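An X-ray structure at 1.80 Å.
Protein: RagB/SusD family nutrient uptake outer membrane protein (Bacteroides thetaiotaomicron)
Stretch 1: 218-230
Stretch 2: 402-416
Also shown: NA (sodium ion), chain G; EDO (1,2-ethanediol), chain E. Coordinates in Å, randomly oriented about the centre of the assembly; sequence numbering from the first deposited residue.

Stretch 1, residues 218-230: AMVYMLYAEIVMY
Stretch 2 (402-416) IYRYSETLLNAAELI

Residues 218-230 form an uninterrupted stretch of α-helix, with phi/psi near -64/-43 and i to i+4 hydrogen bonds from Met222 N to Ala218 O (3.0 Å) through Tyr230 N to Glu226 O (3.0 Å). Stretch 2 enters as a strand, 402-404, with Tyr403 at -125/123 and Arg404 at -118/153, and then turns into a helix that continues beyond Ile416. The first helix meets the strand at 103° (axes 9.5 Å apart at closest approach) and the second helix at 45° between N-to-C directions (11.2 Å). The register is set by Met222 CA to Tyr403 CA at 7.0 Å and Ala225 CA to Asn411 CA at 7.5 Å; together the stretches bury 576 Å².

One direct hydrogen bond crosses the contact. Tyr403 (chi1 -61°, chi2 -56°) reaches along the first helix, and its OH donates to Glu226 OE1 at 2.6 Å, with Glu226 OE1 at the ring edge, near its plane. Glu226 is extended (chi1 and chi2 both t, chi3 -13°). Glu226 OE1 also accepts from O2 of the ethanediol at 3.1 Å, so a single carboxylate oxygen serves two donors.

Packing centres on the Tyr403 ring. Met222 CB sits 3.5 Å from the ring centroid, 10° off the normal, a CH-pi contact over one face. Leu223 (t, p) brings CD1 to 3.5 Å from Tyr403 OH, while Met219 (t, m, t) makes a looser apolar contact, CG to Tyr403 CD2 at 4.4 Å.

Beyond CB, Met222 folds with all three chi angles m, which carries its end to the start of the second helix. Met222 CE lies 3.6 Å from Glu407 CB and 3.8 Å from Asn411 ND2; Met222 SD is 3.4 Å from Thr408 OG1, a buried hydroxyl without a hydrogen-bonding partner in the model. Two turns further on, Met229 (m, t, p) packs CG against Leu415 CD2 at 4.2 Å and places CE 3.5 Å from Glu414 OE1. Between the two methionines, the small Ala225 has its CB 3.7 Å from Asn411 ND2.

A water adds an indirect link. It donates to Met222 O at 2.8 Å and accepts from Asn411 ND2 at 2.9 Å, with a weak bond from the water to Glu407 OE2 at 3.5 Å. Asn411 (chi1 -78°, chi2 -5°) thus connects to the backbone of the first helix through solvent. Away from this contact, Tyr405 OH binds the sodium ion at 2.8 Å.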

# COMPACT_ATOMS: atom_id res chain seq x y z
N ALA A 218 -5.03 13.51 9.65
CA ALA A 218 -4.90 12.11 10.12
C ALA A 218 -3.99 11.35 9.15
O ALA A 218 -3.18 10.52 9.63
CB ALA A 218 -6.24 11.45 10.27
N MET A 219 -4.11 11.62 7.85
CA MET A 219 -3.26 10.95 6.84
C MET A 219 -1.80 11.36 7.11
O MET A 219 -0.90 10.52 7.13
CB MET A 219 -3.70 11.30 5.42
CG MET A 219 -2.78 10.75 4.36
SD MET A 219 -1.46 11.98 4.00
CE MET A 219 -0.91 11.38 2.41
N VAL A 220 -1.58 12.64 7.39
CA VAL A 220 -0.19 13.14 7.60
C VAL A 220 0.38 12.51 8.88
O VAL A 220 1.53 12.10 8.86
CB VAL A 220 -0.20 14.68 7.66
CG1 VAL A 220 1.05 15.26 8.29
CG2 VAL A 220 -0.41 15.26 6.28
N TYR A 221 -0.43 12.40 9.92
CA TYR A 221 -0.06 11.78 11.22
C TYR A 221 0.37 10.33 10.97
O TYR A 221 1.38 9.85 11.52
CB TYR A 221 -1.24 11.86 12.17
CG TYR A 221 -1.39 13.19 12.88
CD1 TYR A 221 -0.46 14.22 12.76
CD2 TYR A 221 -2.47 13.39 13.72
CE1 TYR A 221 -0.63 15.43 13.44
CE2 TYR A 221 -2.63 14.56 14.44
CZ TYR A 221 -1.72 15.59 14.29
OH TYR A 221 -1.90 16.73 15.04
N MET A 222 -0.39 9.63 10.15
CA MET A 222 -0.07 8.21 9.87
C MET A 222 1.23 8.10 9.05
O MET A 222 2.01 7.19 9.31
CB MET A 222 -1.23 7.50 9.17
CG MET A 222 -2.45 7.31 10.08
SD MET A 222 -2.13 6.29 11.54
CE MET A 222 -2.15 4.65 10.79
N LEU A 223 1.41 8.94 8.04
CA LEU A 223 2.65 8.96 7.22
C LEU A 223 3.86 9.32 8.12
O LEU A 223 4.92 8.69 8.00
CB LEU A 223 2.44 9.94 6.06
CG LEU A 223 3.63 10.09 5.13
CD1 LEU A 223 4.05 8.76 4.57
CD2 LEU A 223 3.30 11.06 4.00
N TYR A 224 3.65 10.23 9.06
CA TYR A 224 4.69 10.65 10.05
C TYR A 224 5.09 9.42 10.88
O TYR A 224 6.28 9.02 10.93
CB TYR A 224 4.17 11.84 10.85
CG TYR A 224 5.10 12.30 11.96
CD1 TYR A 224 5.14 11.64 13.17
CD2 TYR A 224 5.97 13.36 11.76
CE1 TYR A 224 5.97 12.07 14.20
CE2 TYR A 224 6.82 13.79 12.77
CZ TYR A 224 6.82 13.15 13.99
OH TYR A 224 7.67 13.55 14.98
N ALA A 225 4.10 8.72 11.47
CA ALA A 225 4.36 7.52 12.31
C ALA A 225 5.07 6.46 11.47
O ALA A 225 6.02 5.79 11.99
CB ALA A 225 3.06 7.00 12.89
N GLU A 226 4.62 6.29 10.22
CA GLU A 226 5.18 5.30 9.28
C GLU A 226 6.69 5.54 9.11
O GLU A 226 7.48 4.58 9.32
CB GLU A 226 4.50 5.34 7.92
CG GLU A 226 5.12 4.33 6.96
CD GLU A 226 4.39 4.10 5.65
OE1 GLU A 226 3.20 4.52 5.49
OE2 GLU A 226 5.02 3.54 4.77
N ILE A 227 7.09 6.75 8.73
CA ILE A 227 8.53 7.00 8.37
C ILE A 227 9.37 7.06 9.67
O ILE A 227 10.51 6.49 9.68
CB ILE A 227 8.66 8.23 7.45
CG1 ILE A 227 8.38 9.56 8.15
CG2 ILE A 227 7.81 8.07 6.19
CD1 ILE A 227 8.77 10.74 7.34
N VAL A 228 8.83 7.61 10.75
CA VAL A 228 9.48 7.65 12.10
C VAL A 228 9.78 6.22 12.55
O VAL A 228 10.93 5.94 12.99
CB VAL A 228 8.64 8.40 13.15
CG1 VAL A 228 9.12 8.14 14.56
CG2 VAL A 228 8.60 9.89 12.86
N MET A 229 8.81 5.32 12.39
CA MET A 229 8.99 3.94 12.90
C MET A 229 9.91 3.18 11.96
O MET A 229 10.75 2.40 12.47
CB MET A 229 7.65 3.24 13.11
CG MET A 229 6.87 3.89 14.24
SD MET A 229 5.12 3.36 14.32
CE MET A 229 5.39 1.78 15.11
N TYR A 230 9.83 3.39 10.65
CA TYR A 230 10.71 2.63 9.73
C TYR A 230 12.18 3.06 9.95
O TYR A 230 13.08 2.25 9.75
CB TYR A 230 10.33 2.80 8.26
CG TYR A 230 11.03 1.79 7.39
CD1 TYR A 230 10.77 0.44 7.53
CD2 TYR A 230 11.99 2.16 6.46
CE1 TYR A 230 11.44 -0.51 6.77
CE2 TYR A 230 12.65 1.23 5.68
CZ TYR A 230 12.39 -0.12 5.86
OH TYR A 230 13.01 -1.07 5.09
N ILE A 402 -4.84 2.52 2.26
CA ILE A 402 -3.46 2.87 2.66
C ILE A 402 -3.34 2.85 4.19
O ILE A 402 -2.54 2.05 4.70
CB ILE A 402 -3.05 4.24 2.05
CG1 ILE A 402 -3.20 4.25 0.52
CG2 ILE A 402 -1.65 4.61 2.49
CD1 ILE A 402 -2.39 3.16 -0.19
N TYR A 403 -4.17 3.65 4.89
CA TYR A 403 -4.17 3.76 6.38
C TYR A 403 -5.56 3.47 6.92
O TYR A 403 -6.58 4.11 6.49
CB TYR A 403 -3.73 5.14 6.85
CG TYR A 403 -2.35 5.48 6.42
CD1 TYR A 403 -1.28 4.65 6.74
CD2 TYR A 403 -2.08 6.68 5.78
CE1 TYR A 403 0.03 4.97 6.36
CE2 TYR A 403 -0.78 7.01 5.42
CZ TYR A 403 0.28 6.17 5.74
OH TYR A 403 1.53 6.50 5.29
N ARG A 404 -5.60 2.48 7.82
CA ARG A 404 -6.83 2.07 8.52
C ARG A 404 -6.61 2.31 10.01
O ARG A 404 -5.47 2.21 10.48
CB ARG A 404 -7.17 0.61 8.27
CG ARG A 404 -7.34 0.30 6.79
CD ARG A 404 -8.00 -1.03 6.50
NE ARG A 404 -7.19 -2.24 6.71
CZ ARG A 404 -7.30 -3.07 7.75
NH1 ARG A 404 -8.14 -2.84 8.75
NH2 ARG A 404 -6.56 -4.17 7.77
N TYR A 405 -7.69 2.55 10.73
CA TYR A 405 -7.63 2.87 12.16
C TYR A 405 -7.01 1.72 12.96
O TYR A 405 -6.43 1.99 13.98
CB TYR A 405 -9.02 3.17 12.67
CG TYR A 405 -9.12 3.65 14.10
CD1 TYR A 405 -8.70 4.91 14.47
CD2 TYR A 405 -9.77 2.88 15.05
CE1 TYR A 405 -8.89 5.38 15.76
CE2 TYR A 405 -9.95 3.33 16.34
CZ TYR A 405 -9.52 4.58 16.70
OH TYR A 405 -9.77 5.01 17.98
N SER A 406 -7.14 0.46 12.55
CA SER A 406 -6.45 -0.63 13.29
C SER A 406 -4.92 -0.38 13.29
O SER A 406 -4.24 -0.75 14.27
CB SER A 406 -6.82 -1.96 12.73
OG SER A 406 -6.40 -2.06 11.39
N GLU A 407 -4.39 0.28 12.26
CA GLU A 407 -2.97 0.63 12.22
C GLU A 407 -2.67 1.74 13.23
O GLU A 407 -1.57 1.69 13.86
CB GLU A 407 -2.53 1.05 10.83
CG GLU A 407 -1.02 1.06 10.74
CD GLU A 407 -0.38 1.23 9.39
OE1 GLU A 407 -1.10 1.45 8.38
OE2 GLU A 407 0.91 1.17 9.37
N THR A 408 -3.58 2.70 13.36
CA THR A 408 -3.45 3.74 14.41
C THR A 408 -3.32 3.05 15.78
O THR A 408 -2.44 3.42 16.55
CB THR A 408 -4.67 4.66 14.39
OG1 THR A 408 -4.90 5.17 13.08
CG2 THR A 408 -4.48 5.83 15.33
N LEU A 409 -4.24 2.15 16.11
CA LEU A 409 -4.28 1.46 17.43
C LEU A 409 -3.00 0.64 17.65
O LEU A 409 -2.41 0.71 18.76
CB LEU A 409 -5.53 0.59 17.51
CG LEU A 409 -6.90 1.29 17.63
CD1 LEU A 409 -8.02 0.29 17.42
CD2 LEU A 409 -7.09 1.99 18.96
N LEU A 410 -2.57 -0.12 16.65
CA LEU A 410 -1.36 -0.96 16.78
C LEU A 410 -0.12 -0.07 16.87
O LEU A 410 0.80 -0.42 17.65
CB LEU A 410 -1.33 -1.96 15.63
CG LEU A 410 -2.45 -3.01 15.71
CD1 LEU A 410 -2.46 -3.96 14.52
CD2 LEU A 410 -2.35 -3.82 16.99
N ASN A 411 -0.05 1.00 16.08
CA ASN A 411 1.07 1.99 16.15
C ASN A 411 1.19 2.53 17.60
O ASN A 411 2.31 2.53 18.16
CB ASN A 411 0.87 3.18 15.21
CG ASN A 411 1.17 2.94 13.75
OD1 ASN A 411 1.65 1.88 13.36
ND2 ASN A 411 0.91 3.95 12.93
N ALA A 412 0.05 2.97 18.18
CA ALA A 412 0.00 3.51 19.56
C ALA A 412 0.44 2.42 20.56
O ALA A 412 1.29 2.69 21.39
CB ALA A 412 -1.37 4.05 19.87
N ALA A 413 -0.13 1.22 20.50
CA ALA A 413 0.29 0.10 21.38
C ALA A 413 1.83 -0.06 21.30
O ALA A 413 2.51 -0.11 22.35
CB ALA A 413 -0.42 -1.17 21.00
N GLU A 414 2.38 -0.17 20.10
CA GLU A 414 3.83 -0.45 19.94
C GLU A 414 4.64 0.71 20.54
O GLU A 414 5.63 0.43 21.23
CB GLU A 414 4.21 -0.61 18.47
CG GLU A 414 5.65 -0.96 18.28
CD GLU A 414 6.07 -1.26 16.86
OE1 GLU A 414 5.17 -1.56 16.02
OE2 GLU A 414 7.31 -1.26 16.61
N LEU A 415 4.27 1.95 20.23
CA LEU A 415 5.01 3.15 20.70
C LEU A 415 4.96 3.21 22.24
O LEU A 415 6.03 3.48 22.84
CB LEU A 415 4.44 4.42 20.04
CG LEU A 415 4.74 4.54 18.55
CD1 LEU A 415 3.98 5.69 17.90
CD2 LEU A 415 6.22 4.68 18.32
N ILE A 416 3.82 2.93 22.84
CA ILE A 416 3.67 2.88 24.33
C ILE A 416 4.63 1.79 24.84
O ILE A 416 5.45 2.08 25.75
CB ILE A 416 2.22 2.66 24.79
CG1 ILE A 416 1.31 3.82 24.38
CG2 ILE A 416 2.15 2.38 26.29
CD1 ILE A 416 -0.15 3.47 24.38
NA NA G . -11.40 7.26 17.62
C1 EDO E . 4.88 2.62 1.52
O1 EDO E . 5.30 1.39 0.94
C2 EDO E . 3.52 2.60 2.11
O2 EDO E . 2.95 3.88 2.46
O HOH W 1 1.40 4.54 10.12
O HOH W 2 -13.10 6.57 18.90